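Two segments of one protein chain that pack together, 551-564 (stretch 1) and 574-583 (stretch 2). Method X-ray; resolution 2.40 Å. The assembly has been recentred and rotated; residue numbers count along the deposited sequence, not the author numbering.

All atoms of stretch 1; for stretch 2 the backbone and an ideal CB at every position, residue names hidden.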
# COMPACT_ATOMS: atom_id res chain seq x y z
N SER A 551 5.32 -7.64 -22.19
CA SER A 551 5.23 -8.57 -23.34
C SER A 551 5.42 -10.04 -22.94
O SER A 551 4.71 -10.92 -23.41
CB SER A 551 6.27 -8.22 -24.41
OG SER A 551 6.28 -6.83 -24.68
N PHE A 552 6.38 -10.30 -22.05
CA PHE A 552 6.68 -11.66 -21.60
C PHE A 552 5.66 -12.22 -20.60
O PHE A 552 5.62 -13.43 -20.38
CB PHE A 552 8.09 -11.74 -21.02
CG PHE A 552 9.16 -11.76 -22.07
CD1 PHE A 552 9.72 -10.58 -22.53
CD2 PHE A 552 9.61 -12.96 -22.60
CE1 PHE A 552 10.71 -10.59 -23.50
CE2 PHE A 552 10.60 -12.98 -23.57
CZ PHE A 552 11.15 -11.79 -24.02
N ASP A 553 4.86 -11.35 -20.00
CA ASP A 553 3.84 -11.77 -19.04
C ASP A 553 2.59 -12.25 -19.77
O ASP A 553 2.14 -13.37 -19.57
CB ASP A 553 3.50 -10.63 -18.08
CG ASP A 553 2.77 -11.11 -16.83
OD1 ASP A 553 3.39 -11.81 -16.01
OD2 ASP A 553 1.58 -10.75 -16.67
N GLU A 554 2.03 -11.38 -20.61
CA GLU A 554 0.81 -11.70 -21.36
C GLU A 554 1.11 -12.55 -22.60
O GLU A 554 2.05 -12.28 -23.34
CB GLU A 554 0.01 -10.43 -21.71
CG GLU A 554 0.85 -9.26 -22.19
CD GLU A 554 0.34 -7.92 -21.67
OE1 GLU A 554 0.48 -7.65 -20.45
OE2 GLU A 554 -0.19 -7.14 -22.49
N GLU A 555 0.27 -13.57 -22.79
CA GLU A 555 0.46 -14.65 -23.78
C GLU A 555 0.59 -14.17 -25.24
O GLU A 555 0.47 -12.97 -25.52
CB GLU A 555 -0.69 -15.66 -23.65
CG GLU A 555 -1.16 -15.95 -22.23
CD GLU A 555 -0.22 -16.84 -21.44
OE1 GLU A 555 0.29 -17.84 -22.00
OE2 GLU A 555 0.00 -16.56 -20.24
N PRO A 556 0.86 -15.10 -26.19
CA PRO A 556 1.31 -16.49 -26.10
C PRO A 556 2.71 -16.67 -26.68
O PRO A 556 3.26 -15.73 -27.28
CB PRO A 556 0.29 -17.23 -26.96
CG PRO A 556 -0.17 -16.22 -27.97
CD PRO A 556 0.25 -14.85 -27.51
N LEU A 557 3.28 -17.87 -26.54
CA LEU A 557 4.65 -18.13 -27.00
C LEU A 557 4.82 -17.83 -28.50
O LEU A 557 5.80 -17.19 -28.90
CB LEU A 557 5.08 -19.56 -26.70
CG LEU A 557 6.51 -19.86 -26.20
CD1 LEU A 557 6.84 -21.33 -26.39
CD2 LEU A 557 7.61 -18.99 -26.80
N THR A 558 3.85 -18.27 -29.31
CA THR A 558 3.86 -18.05 -30.76
C THR A 558 4.06 -16.58 -31.15
O THR A 558 4.98 -16.25 -31.91
CB THR A 558 2.58 -18.59 -31.44
OG1 THR A 558 1.43 -17.96 -30.87
CG2 THR A 558 2.47 -20.10 -31.27
N LYS A 559 3.22 -15.70 -30.61
CA LYS A 559 3.31 -14.26 -30.88
C LYS A 559 4.63 -13.65 -30.40
O LYS A 559 5.19 -12.76 -31.06
CB LYS A 559 2.11 -13.51 -30.29
CG LYS A 559 2.02 -12.03 -30.66
CD LYS A 559 0.59 -11.51 -30.68
CE LYS A 559 0.01 -11.31 -29.28
NZ LYS A 559 0.64 -10.18 -28.54
N LEU A 560 5.14 -14.14 -29.27
CA LEU A 560 6.46 -13.72 -28.79
C LEU A 560 7.56 -14.07 -29.79
O LEU A 560 8.41 -13.24 -30.09
CB LEU A 560 6.76 -14.33 -27.42
CG LEU A 560 6.26 -13.56 -26.20
CD1 LEU A 560 6.20 -14.46 -24.98
CD2 LEU A 560 7.13 -12.33 -25.94
N ILE A 561 7.53 -15.30 -30.30
CA ILE A 561 8.50 -15.77 -31.29
C ILE A 561 8.50 -14.92 -32.56
O ILE A 561 9.56 -14.60 -33.11
CB ILE A 561 8.26 -17.27 -31.65
CG1 ILE A 561 8.45 -18.18 -30.42
CG2 ILE A 561 9.14 -17.72 -32.82
CD1 ILE A 561 9.82 -18.15 -29.77
N SER A 562 7.31 -14.52 -33.01
CA SER A 562 7.14 -13.78 -34.27
C SER A 562 7.73 -12.37 -34.28
O SER A 562 7.56 -11.63 -35.25
CB SER A 562 5.66 -13.76 -34.68
OG SER A 562 4.88 -13.07 -33.72
N SER A 563 8.42 -11.99 -33.20
CA SER A 563 9.23 -10.77 -33.19
C SER A 563 10.51 -11.03 -33.98
O SER A 563 11.34 -11.86 -33.61
CB SER A 563 9.53 -10.30 -31.76
OG SER A 563 10.38 -11.21 -31.08
N LEU A 564 10.65 -10.29 -35.08
CA LEU A 564 11.62 -10.55 -36.15
C LEU A 564 13.09 -10.67 -35.72
O LEU A 564 13.50 -10.05 -34.73
CB LEU A 564 11.49 -9.47 -37.24
CG LEU A 564 10.09 -9.15 -37.78
CD1 LEU A 564 9.49 -7.94 -37.08
CD2 LEU A 564 10.16 -8.91 -39.28
N UNK A 574 15.80 -19.03 -25.58
CA UNK A 574 15.59 -18.31 -24.33
C UNK A 574 14.11 -18.06 -24.07
O UNK A 574 13.61 -18.29 -22.96
CB UNK A 574 16.35 -16.98 -24.35
N UNK A 575 13.41 -17.61 -25.11
CA UNK A 575 11.96 -17.43 -25.06
C UNK A 575 11.26 -18.71 -24.64
O UNK A 575 10.39 -18.69 -23.76
CB UNK A 575 11.43 -16.97 -26.42
N UNK A 576 11.65 -19.82 -25.26
CA UNK A 576 11.08 -21.13 -24.96
C UNK A 576 11.20 -21.51 -23.49
O UNK A 576 10.24 -22.02 -22.90
CB UNK A 576 11.76 -22.20 -25.82
N UNK A 577 12.37 -21.26 -22.90
CA UNK A 577 12.61 -21.55 -21.48
C UNK A 577 11.79 -20.62 -20.58
O UNK A 577 11.27 -21.05 -19.54
CB UNK A 577 14.10 -21.41 -21.15
N UNK A 578 11.67 -19.35 -20.97
CA UNK A 578 10.83 -18.40 -20.23
C UNK A 578 9.40 -18.94 -20.13
O UNK A 578 8.81 -18.94 -19.05
CB UNK A 578 10.84 -17.03 -20.91
N UNK A 579 8.86 -19.42 -21.25
CA UNK A 579 7.52 -19.98 -21.25
C UNK A 579 7.40 -21.18 -20.31
O UNK A 579 6.37 -21.38 -19.67
CB UNK A 579 7.13 -20.39 -22.67
N UNK A 580 8.47 -21.98 -20.23
CA UNK A 580 8.54 -23.09 -19.28
C UNK A 580 8.44 -22.60 -17.83
O UNK A 580 7.82 -23.26 -16.99
CB UNK A 580 9.84 -23.87 -19.48
N UNK A 581 9.04 -21.45 -17.54
CA UNK A 581 8.94 -20.81 -16.23
C UNK A 581 7.54 -20.30 -15.96
O UNK A 581 6.97 -20.55 -14.89
CB UNK A 581 9.94 -19.66 -16.12
N UNK A 582 6.98 -19.59 -16.95
CA UNK A 582 5.60 -19.09 -16.89
C UNK A 582 4.61 -20.21 -16.59
O UNK A 582 3.75 -20.06 -15.73
CB UNK A 582 5.22 -18.41 -18.21
N UNK A 583 4.72 -21.33 -17.31
CA UNK A 583 3.75 -22.40 -17.19
C UNK A 583 3.91 -23.19 -15.90
O UNK A 583 2.93 -23.71 -15.37
CB UNK A 583 3.86 -23.34 -18.39

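Stretch 2 is a single helical run, lying nearly antiparallel to helix 557-561 at 155°. Position 574 sets its CA-to-CB bond sideways, and its ideal CB has nothing of stretch 1 within 5.5 Å. Its phi/psi of -62/-46 would suit any helical residue; it is G574.

Position 575 points toward stretch 1, into a recess lined by F552, L557, L560 and I561; its ideal CB lies 3.9 Å from I561 CD1. A large apolar or aromatic side chain would suit, and a polar tip could be accommodated near S563. The residue is Y575. Its ring offers a face to the edge of F552 in an edge-to-face pair, centroids 4.8 Å apart and planes at 84°, with F552 CZ 3.2 Å from Y575 CE1. L560 O approaches the tyrosine's ring edge, 3.3 Å from Y575 CE2, while Y575 OH is hydrogen-bonded elsewhere in the structure.

Position 576 points sideways, its ideal CB 5.0 Å from L557 CD1, so many side chains would fit at this margin. Q576 covers part of the leucine without a hydrogen bond to stretch 1. Position 577 is out of reach and unconstrained by stretch 1; it is I577.

At 578 the CB again points toward stretch 1, 4.6 Å from F552 CD2. Aliphatic side chains of moderate size would suit the ring. L578, with chi1 t, brings CD1 to 3.5 Å from F552 CD2, near the plane of the ring.

Position 579 faces L557, whose CG is 3.6 Å from the ideal CB. A small or slender side chain that leads its end aside would suit. The residue is D579: its CB packs on L557, and its carboxylate is directed to position 582.

Positions 580 and 581 are out of reach, and stretch 1 selects nothing there. They are L580 and G581; a CB on the latter would lie 3.2 Å from L578 O.

Position 582 points toward the turn after F552, where carbonyl oxygens and the carboxylate of E555 invite a long donor, preferably cationic: lysine or arginine. R582 donates from NH1 to F552 O at 2.8 Å and 156°, the oxygen lying near the guanidinium plane. E555 OE1 sits over one face, 3.9 Å from R582 NH2, a long salt bridge through charge alone. R582 NH2 also donates to D579 OD1 at 2.7 Å, a salt bridge within the helix.

Position 583 points sideways into space free of stretch 1; it is S583.

Stretch 2 (574-583) GYQILDLGRS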
# COMPACT_ATOMS: atom_id res chain seq x y z
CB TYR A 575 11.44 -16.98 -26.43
CG TYR A 575 11.56 -15.49 -26.69
CD1 TYR A 575 12.55 -14.73 -26.08
CD2 TYR A 575 10.68 -14.86 -27.57
CE1 TYR A 575 12.66 -13.37 -26.33
CE2 TYR A 575 10.78 -13.50 -27.82
CZ TYR A 575 11.77 -12.76 -27.20
OH TYR A 575 11.87 -11.41 -27.45
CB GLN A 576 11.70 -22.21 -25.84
CG GLN A 576 11.34 -22.05 -27.31
CD GLN A 576 12.00 -23.08 -28.21
OE1 GLN A 576 13.06 -23.63 -27.89
NE2 GLN A 576 11.38 -23.33 -29.36
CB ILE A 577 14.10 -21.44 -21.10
CG1 ILE A 577 14.98 -22.24 -22.08
CG2 ILE A 577 14.33 -21.93 -19.68
CD1 ILE A 577 16.42 -21.78 -22.15
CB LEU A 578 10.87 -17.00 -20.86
CG LEU A 578 10.01 -15.83 -20.32
CD1 LEU A 578 8.61 -15.85 -20.93
CD2 LEU A 578 9.93 -15.76 -18.79
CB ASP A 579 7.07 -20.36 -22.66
CG ASP A 579 5.62 -20.77 -22.72
OD1 ASP A 579 4.74 -19.92 -22.50
OD2 ASP A 579 5.36 -21.96 -22.98
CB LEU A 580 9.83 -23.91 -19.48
CG LEU A 580 10.07 -24.70 -20.78
CD1 LEU A 580 11.39 -25.44 -20.72
CD2 LEU A 580 8.95 -25.69 -21.07
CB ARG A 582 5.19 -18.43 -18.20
CG ARG A 582 5.87 -17.11 -18.53
CD ARG A 582 5.09 -16.32 -19.57
NE ARG A 582 4.73 -17.10 -20.76
CZ ARG A 582 4.37 -16.57 -21.93
NH1 ARG A 582 4.32 -15.25 -22.09
NH2 ARG A 582 4.05 -17.36 -22.95
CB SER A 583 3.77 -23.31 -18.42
OG SER A 583 5.02 -23.95 -18.55
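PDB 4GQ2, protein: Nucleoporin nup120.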